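Long-range contacts in first ORF in transposon ISC1904 (Sulfolobus solfataricus, PDB 3ILX), which is probably a serine-recombinase-type DNA strand exchange protein of a transposon, represented here by its resolvase-like domain without the N-terminal part: residues I6-V11 with L36-I41; R10-T15 with E105-E110. All coordinates share one frame; numbering follows the deposited sequence.

Contact 1 (I6-V11 with L36-I41); sequences ILYARV and LVITDI
I6-V11 and L36-I41 are neighbouring parallel strands of the resolvase-type sheet, joined by a beta-alpha-beta crossover through helix 19-30. Five backbone bonds alternate between them, from L7 N to L36 O through to V11 N to D40 O; the straightest, I38 N to L7 O, is 2.9 Å. I6, Y8, I38 and D40 share one face. There I6 CG2 touches I38 CD1 at 3.9 Å. Y8 has CG anti to its backbone N (chi1 -179°), and the ring leans toward the neighbouring strand, CD1 3.7 Å from I38 CG2. Its OH donates to the anti lone pair of D40 OD2 at 2.5 Å, a short bond lying in the ring plane while the carboxylate is turned 63° from the ring. Further bonds from R49 to Y8 OH and from G51 N to D40 OD1 fix this buried polar pair. On the other face L7 CD1 meets V37 CG2 at 4.1 Å. Helix 50-60 covers the Y8 face through F52 and L55, helix 19-30 covers the L7 face through E28 and Q23, and strand 64-69 flanks I6-V11 on the side away from L36-I41.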
ATOM      1  N   ILE A   6      17.750   3.819 -13.050  1.00 26.24           N
ATOM      2  CA  ILE A   6      18.018   3.242 -11.737  1.00 26.44           C
ATOM      3  C   ILE A   6      17.521   1.803 -11.618  1.00 26.63           C
ATOM      4  O   ILE A   6      16.341   1.502 -11.931  1.00 27.62           O
ATOM      5  CB  ILE A   6      17.310   4.065 -10.646  1.00 26.71           C
ATOM      6  CG1 ILE A   6      17.736   5.551 -10.708  1.00 27.56           C
ATOM      7  CG2 ILE A   6      17.601   3.504  -9.257  1.00 27.61           C
ATOM      8  CD1 ILE A   6      17.044   6.425  -9.599  1.00 28.47           C
ATOM      9  N   LEU A   7      18.395   0.923 -11.142  1.00 26.18           N
ATOM     10  CA  LEU A   7      18.017  -0.442 -10.798  1.00 26.25           C
ATOM     11  C   LEU A   7      17.653  -0.502  -9.315  1.00 26.84           C
ATOM     12  O   LEU A   7      18.377   0.007  -8.464  1.00 27.23           O
ATOM     13  CB  LEU A   7      19.151  -1.408 -11.108  1.00 26.01           C
ATOM     14  CG  LEU A   7      19.786  -1.241 -12.485  1.00 26.12           C
ATOM     15  CD1 LEU A   7      20.902  -2.234 -12.672  1.00 26.70           C
ATOM     16  CD2 LEU A   7      18.748  -1.391 -13.587  1.00 24.52           C
ATOM     17  N   TYR A   8      16.510  -1.101  -9.014  1.00 26.58           N
ATOM     18  CA  TYR A   8      16.122  -1.226  -7.626  1.00 27.10           C
ATOM     19  C   TYR A   8      16.039  -2.705  -7.260  1.00 27.19           C
ATOM     20  O   TYR A   8      15.330  -3.473  -7.903  1.00 27.35           O
ATOM     21  CB  TYR A   8      14.800  -0.525  -7.331  1.00 26.06           C
ATOM     22  CG  TYR A   8      14.482  -0.675  -5.855  1.00 26.53           C
ATOM     23  CD1 TYR A   8      15.024   0.194  -4.929  1.00 23.58           C
ATOM     24  CD2 TYR A   8      13.709  -1.745  -5.385  1.00 26.35           C
ATOM     25  CE1 TYR A   8      14.785   0.050  -3.580  1.00 25.75           C
ATOM     26  CE2 TYR A   8      13.447  -1.891  -4.010  1.00 27.55           C
ATOM     27  CZ  TYR A   8      13.990  -1.002  -3.122  1.00 28.09           C
ATOM     28  OH  TYR A   8      13.734  -1.139  -1.749  1.00 27.85           O
ATOM     29  N   ALA A   9      16.760  -3.109  -6.222  1.00 26.83           N
ATOM     30  CA  ALA A   9      16.733  -4.512  -5.829  1.00 26.76           C
ATOM     31  C   ALA A   9      16.468  -4.619  -4.334  1.00 26.72           C
ATOM     32  O   ALA A   9      16.914  -3.780  -3.578  1.00 26.66           O
ATOM     33  CB  ALA A   9      18.050  -5.201  -6.178  1.00 26.27           C
ATOM     34  N   ARG A  10      15.776  -5.674  -3.920  1.00 26.48           N
ATOM     35  CA  ARG A  10      15.384  -5.838  -2.525  1.00 27.82           C
ATOM     36  C   ARG A  10      15.227  -7.319  -2.177  1.00 28.70           C
ATOM     37  O   ARG A  10      14.664  -8.088  -2.956  1.00 28.54           O
ATOM     38  CB  ARG A  10      14.030  -5.107  -2.258  1.00 27.83           C
ATOM     39  CG  ARG A  10      13.633  -4.983  -0.737  1.00 26.69           C
ATOM     40  CD  ARG A  10      12.118  -4.766  -0.483  1.00 23.76           C
ATOM     41  NE  ARG A  10      11.245  -5.667  -1.284  1.00 26.23           N
ATOM     42  CZ  ARG A  10      10.841  -6.862  -0.877  1.00 26.91           C
ATOM     43  NH1 ARG A  10      11.247  -7.356   0.307  1.00 24.61           N
ATOM     44  NH2 ARG A  10      10.081  -7.598  -1.682  1.00 24.97           N
ATOM     45  N   VAL A  11      15.711  -7.701  -1.003  1.00 29.34           N
ATOM     46  CA  VAL A  11      15.376  -8.978  -0.389  1.00 30.87           C
ATOM     47  C   VAL A  11      14.922  -8.723   1.056  1.00 32.05           C
ATOM     48  O   VAL A  11      15.356  -7.754   1.705  1.00 31.89           O
ATOM     49  CB  VAL A  11      16.576  -9.997  -0.424  1.00 31.22           C
ATOM     50  CG1 VAL A  11      16.989 -10.337  -1.879  1.00 30.47           C
ATOM     51  CG2 VAL A  11      17.775  -9.474   0.361  1.00 31.55           C
ATOM     52  N   LEU A  36      22.496   4.245 -11.571  1.00 27.45           N
ATOM     53  CA  LEU A  36      22.619   3.955 -10.158  1.00 27.51           C
ATOM     54  C   LEU A  36      21.916   2.628  -9.827  1.00 26.80           C
ATOM     55  O   LEU A  36      20.961   2.232 -10.515  1.00 26.97           O
ATOM     56  CB  LEU A  36      22.043   5.139  -9.369  1.00 27.29           C
ATOM     57  CG  LEU A  36      21.839   5.087  -7.871  1.00 30.77           C
ATOM     58  CD1 LEU A  36      23.126   5.440  -7.148  1.00 33.25           C
ATOM     59  CD2 LEU A  36      20.716   6.056  -7.514  1.00 34.59           C
ATOM     60  N   VAL A  37      22.425   1.940  -8.802  1.00 25.96           N
ATOM     61  CA  VAL A  37      21.812   0.760  -8.211  1.00 25.83           C
ATOM     62  C   VAL A  37      21.478   1.095  -6.755  1.00 27.17           C
ATOM     63  O   VAL A  37      22.342   1.546  -6.001  1.00 26.84           O
ATOM     64  CB  VAL A  37      22.747  -0.467  -8.259  1.00 25.76           C
ATOM     65  CG1 VAL A  37      22.025  -1.683  -7.699  1.00 23.04           C
ATOM     66  CG2 VAL A  37      23.215  -0.718  -9.688  1.00 23.82           C
ATOM     67  N   ILE A  38      20.208   0.944  -6.391  1.00 27.26           N
ATOM     68  CA  ILE A  38      19.767   1.228  -5.037  1.00 27.22           C
ATOM     69  C   ILE A  38      19.233  -0.088  -4.512  1.00 27.60           C
ATOM     70  O   ILE A  38      18.456  -0.770  -5.224  1.00 26.63           O
ATOM     71  CB  ILE A  38      18.604   2.248  -5.032  1.00 27.79           C
ATOM     72  CG1 ILE A  38      19.084   3.657  -5.387  1.00 27.65           C
ATOM     73  CG2 ILE A  38      17.855   2.235  -3.685  1.00 27.14           C
ATOM     74  CD1 ILE A  38      17.930   4.651  -5.572  1.00 25.34           C
ATOM     75  N   THR A  39      19.659  -0.475  -3.309  1.00 26.78           N
ATOM     76  CA  THR A  39      19.212  -1.759  -2.742  1.00 27.84           C
ATOM     77  C   THR A  39      18.706  -1.592  -1.316  1.00 28.09           C
ATOM     78  O   THR A  39      19.030  -0.616  -0.655  1.00 27.02           O
ATOM     79  CB  THR A  39      20.333  -2.816  -2.715  1.00 28.78           C
ATOM     80  OG1 THR A  39      21.384  -2.388  -1.841  1.00 28.88           O
ATOM     81  CG2 THR A  39      20.929  -3.037  -4.112  1.00 28.09           C
ATOM     82  N   ASP A  40      17.886  -2.541  -0.871  1.00 28.01           N
ATOM     83  CA  ASP A  40      17.355  -2.542   0.477  1.00 27.74           C
ATOM     84  C   ASP A  40      17.274  -3.983   0.940  1.00 27.19           C
ATOM     85  O   ASP A  40      16.972  -4.894   0.134  1.00 26.70           O
ATOM     86  CB  ASP A  40      15.924  -1.988   0.466  1.00 27.14           C
ATOM     87  CG  ASP A  40      15.871  -0.475   0.642  1.00 29.37           C
ATOM     88  OD1 ASP A  40      16.599   0.043   1.505  1.00 27.15           O
ATOM     89  OD2 ASP A  40      15.056   0.202  -0.037  1.00 30.58           O
ATOM     90  N   ILE A  41      17.511  -4.179   2.227  1.00 26.03           N
ATOM     91  CA  ILE A  41      17.235  -5.449   2.863  1.00 27.31           C
ATOM     92  C   ILE A  41      16.123  -5.146   3.847  1.00 27.78           C
ATOM     93  O   ILE A  41      16.319  -4.406   4.802  1.00 27.17           O
ATOM     94  CB  ILE A  41      18.447  -6.028   3.628  1.00 27.52           C
ATOM     95  CG1 ILE A  41      19.642  -6.223   2.673  1.00 29.08           C
ATOM     96  CG2 ILE A  41      18.047  -7.306   4.402  1.00 25.65           C
ATOM     97  CD1 ILE A  41      21.019  -6.376   3.373  1.00 29.55           C
TER

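Contact 2 (R10-T15 with E105-E110); sequences RVSSNT and EEELVE
E107 and S12 bury the most surface here, and R10 ties them together where strand 4-11 runs out into a loop facing the start of helix 105-125. E107 leaves the helix with CG anti to its backbone N (chi1 172°) and an extended chain beyond, which carries the carboxylate to the strand end. One oxygen takes both terminal nitrogens of the arginine: R10 NH2 lies 2.6 Å from E107 OE2, on its syn lone pair, and R10 NH1 makes a weak, bent bond of 3.1 Å to the same E107 OE2. This salt bridge meets the guanidinium at its edge, with the two planes 79° apart, so it is not a flat two-oxygen pairing. In the guanidinium plane, R10 NH1 also gives a hydrogen bond to S12 OG at 3.1 Å. S12 OG rests against the E107 chain, 3.2 Å from CD, without bonding to the carboxylate. A water bridges the two, accepting from S12 N at 3.0 Å and donating to E107 OE1 at 2.5 Å. A leucine in place of R10 would probably leave E107 OE2 without its main partner and S12 OG free to turn, having lost the N-H that it accepts. E106 is only loosely engaged, its OE2 4.0 Å from S13 OG and its OE1 near T15 CG2. R10 and S12 belong to the Tyr-x-Arg-x-Ser motif of the serine recombinases, whose serine is the nucleophile in relatives, so the cluster is consistent with part of the active site. Around it R74 makes a second salt bridge to E107 OE1, D73 O and G42 O take further bonds from R10, and helix 19-30 packs on V11, while E105 of the same helical turn bonds S128 of the second subunit.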
ATOM      1  N   ARG A  10      15.776  -5.674  -3.920  1.00 26.48           N
ATOM      2  CA  ARG A  10      15.384  -5.838  -2.525  1.00 27.82           C
ATOM      3  C   ARG A  10      15.227  -7.319  -2.177  1.00 28.70           C
ATOM      4  O   ARG A  10      14.664  -8.088  -2.956  1.00 28.54           O
ATOM      5  CB  ARG A  10      14.030  -5.107  -2.258  1.00 27.83           C
ATOM      6  CG  ARG A  10      13.633  -4.983  -0.737  1.00 26.69           C
ATOM      7  CD  ARG A  10      12.118  -4.766  -0.483  1.00 23.76           C
ATOM      8  NE  ARG A  10      11.245  -5.667  -1.284  1.00 26.23           N
ATOM      9  CZ  ARG A  10      10.841  -6.862  -0.877  1.00 26.91           C
ATOM     10  NH1 ARG A  10      11.247  -7.356   0.307  1.00 24.61           N
ATOM     11  NH2 ARG A  10      10.081  -7.598  -1.682  1.00 24.97           N
ATOM     12  N   VAL A  11      15.711  -7.701  -1.003  1.00 29.34           N
ATOM     13  CA  VAL A  11      15.376  -8.978  -0.389  1.00 30.87           C
ATOM     14  C   VAL A  11      14.922  -8.723   1.056  1.00 32.05           C
ATOM     15  O   VAL A  11      15.356  -7.754   1.705  1.00 31.89           O
ATOM     16  CB  VAL A  11      16.576  -9.997  -0.424  1.00 31.22           C
ATOM     17  CG1 VAL A  11      16.989 -10.337  -1.879  1.00 30.47           C
ATOM     18  CG2 VAL A  11      17.775  -9.474   0.361  1.00 31.55           C
ATOM     19  N   SER A  12      14.058  -9.589   1.558  1.00 33.31           N
ATOM     20  CA  SER A  12      13.530  -9.408   2.899  1.00 36.26           C
ATOM     21  C   SER A  12      14.604  -9.755   3.920  1.00 37.28           C
ATOM     22  O   SER A  12      14.668  -9.132   4.957  1.00 36.87           O
ATOM     23  CB  SER A  12      12.285 -10.250   3.127  1.00 35.22           C
ATOM     24  OG  SER A  12      11.188  -9.649   2.458  1.00 39.08           O
ATOM     25  N   SER A  13      15.411 -10.763   3.594  1.00 39.43           N
ATOM     26  CA  SER A  13      16.679 -11.073   4.277  1.00 42.16           C
ATOM     27  C   SER A  13      17.664 -11.815   3.328  1.00 43.68           C
ATOM     28  O   SER A  13      17.247 -12.442   2.333  1.00 43.82           O
ATOM     29  CB  SER A  13      16.421 -11.889   5.550  1.00 42.54           C
ATOM     30  OG  SER A  13      15.650 -13.047   5.277  1.00 42.80           O
ATOM     31  N   ASN A  14      18.962 -11.735   3.615  1.00 45.79           N
ATOM     32  CA  ASN A  14      19.939 -12.593   2.925  1.00 47.66           C
ATOM     33  C   ASN A  14      20.103 -13.909   3.649  1.00 48.74           C
ATOM     34  O   ASN A  14      20.755 -13.988   4.703  1.00 49.18           O
ATOM     35  CB  ASN A  14      21.299 -11.918   2.746  1.00 47.92           C
ATOM     36  CG  ASN A  14      21.498 -11.348   1.342  1.00 48.95           C
ATOM     37  OD1 ASN A  14      20.857 -11.766   0.369  1.00 48.30           O
ATOM     38  ND2 ASN A  14      22.412 -10.399   1.235  1.00 51.07           N
ATOM     39  N   THR A  15      19.516 -14.945   3.061  1.00 49.56           N
ATOM     40  CA  THR A  15      19.391 -16.225   3.731  1.00 50.24           C
ATOM     41  C   THR A  15      19.983 -17.365   2.899  1.00 50.42           C
ATOM     42  O   THR A  15      20.665 -18.248   3.433  1.00 50.73           O
ATOM     43  CB  THR A  15      17.907 -16.497   4.067  1.00 50.47           C
ATOM     44  OG1 THR A  15      17.820 -17.412   5.164  1.00 50.82           O
ATOM     45  CG2 THR A  15      17.151 -17.044   2.852  1.00 50.41           C
ATOM     46  N   GLU A 105       8.667 -18.212  -0.505  1.00 27.21           N
ATOM     47  CA  GLU A 105       7.597 -18.593   0.382  1.00 27.21           C
ATOM     48  C   GLU A 105       7.753 -17.902   1.728  1.00 26.89           C
ATOM     49  O   GLU A 105       6.788 -17.349   2.251  1.00 27.20           O
ATOM     50  CB  GLU A 105       7.573 -20.111   0.567  1.00 26.96           C
ATOM     51  CG  GLU A 105       6.605 -20.548   1.664  1.00 30.25           C
ATOM     52  CD  GLU A 105       6.287 -22.019   1.616  1.00 33.00           C
ATOM     53  OE1 GLU A 105       6.725 -22.700   0.672  1.00 38.29           O
ATOM     54  OE2 GLU A 105       5.574 -22.492   2.515  1.00 35.92           O
ATOM     55  N   GLU A 106       8.960 -17.951   2.276  1.00 26.83           N
ATOM     56  CA  GLU A 106       9.267 -17.357   3.582  1.00 27.19           C
ATOM     57  C   GLU A 106       8.890 -15.878   3.629  1.00 25.77           C
ATOM     58  O   GLU A 106       8.472 -15.385   4.673  1.00 25.16           O
ATOM     59  CB  GLU A 106      10.766 -17.525   3.897  1.00 27.73           C
ATOM     60  CG  GLU A 106      11.217 -16.937   5.242  1.00 33.09           C
ATOM     61  CD  GLU A 106      12.748 -16.851   5.402  1.00 40.38           C
ATOM     62  OE1 GLU A 106      13.496 -17.576   4.699  1.00 43.18           O
ATOM     63  OE2 GLU A 106      13.201 -16.042   6.244  1.00 43.74           O
ATOM     64  N   GLU A 107       9.058 -15.183   2.503  1.00 25.13           N
ATOM     65  CA  GLU A 107       8.832 -13.745   2.452  1.00 24.50           C
ATOM     66  C   GLU A 107       7.320 -13.485   2.561  1.00 24.30           C
ATOM     67  O   GLU A 107       6.876 -12.642   3.359  1.00 23.24           O
ATOM     68  CB  GLU A 107       9.430 -13.098   1.186  1.00 24.54           C
ATOM     69  CG  GLU A 107       9.008 -11.603   1.050  1.00 23.67           C
ATOM     70  CD  GLU A 107       9.661 -10.845  -0.112  1.00 24.14           C
ATOM     71  OE1 GLU A 107      10.511 -11.423  -0.813  1.00 23.71           O
ATOM     72  OE2 GLU A 107       9.311  -9.652  -0.319  1.00 23.00           O
ATOM     73  N   LEU A 108       6.536 -14.242   1.805  1.00 23.98           N
ATOM     74  CA  LEU A 108       5.092 -14.064   1.836  1.00 25.20           C
ATOM     75  C   LEU A 108       4.491 -14.360   3.208  1.00 25.78           C
ATOM     76  O   LEU A 108       3.560 -13.653   3.623  1.00 24.95           O
ATOM     77  CB  LEU A 108       4.411 -14.957   0.844  1.00 25.92           C
ATOM     78  CG  LEU A 108       4.590 -14.709  -0.643  1.00 26.18           C
ATOM     79  CD1 LEU A 108       4.162 -15.959  -1.364  1.00 30.40           C
ATOM     80  CD2 LEU A 108       3.750 -13.498  -1.087  1.00 26.14           C
ATOM     81  N   VAL A 109       5.010 -15.404   3.868  1.00 25.92           N
ATOM     82  CA  VAL A 109       4.507 -15.852   5.165  1.00 27.39           C
ATOM     83  C   VAL A 109       4.845 -14.795   6.209  1.00 27.63           C
ATOM     84  O   VAL A 109       4.040 -14.472   7.095  1.00 29.17           O
ATOM     85  CB  VAL A 109       5.113 -17.238   5.540  1.00 28.03           C
ATOM     86  CG1 VAL A 109       4.872 -17.609   6.983  1.00 27.88           C
ATOM     87  CG2 VAL A 109       4.568 -18.358   4.598  1.00 28.73           C
ATOM     88  N   GLU A 110       6.054 -14.265   6.100  1.00 27.39           N
ATOM     89  CA  GLU A 110       6.519 -13.220   6.976  1.00 27.65           C
ATOM     90  C   GLU A 110       5.680 -11.957   6.811  1.00 26.49           C
ATOM     91  O   GLU A 110       5.324 -11.310   7.805  1.00 26.13           O
ATOM     92  CB  GLU A 110       7.970 -12.923   6.663  1.00 27.82           C
ATOM     93  CG  GLU A 110       8.566 -11.843   7.494  1.00 34.43           C
ATOM     94  CD  GLU A 110       9.918 -11.392   6.954  1.00 41.23           C
ATOM     95  OE1 GLU A 110      10.623 -12.186   6.272  1.00 44.36           O
ATOM     96  OE2 GLU A 110      10.263 -10.224   7.196  1.00 43.19           O
TER
HETATM   97  O   HOH W   1      13.044 -11.321  -0.621  1.00 31.76           O

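In the fold
Contacts 1 and 2 share R10 and V11, the end of strand 4-11, and their centres lie about 15 Å apart. They meet directly where I41 CG2 packs 3.9 Å from S12 O. Contact 1 sets this strand beside the edge strand 36-41, and contact 2 links its C-terminal end to helix 105-125, whose first turns also reach the second subunit. By its sequence motif contact 2 probably includes part of the active site, with S12 in the place of the nucleophile of relatives. A glycerol, probably from crystallisation, lies about 5 Å from the L36 side chain, at the opposite end of contact 1.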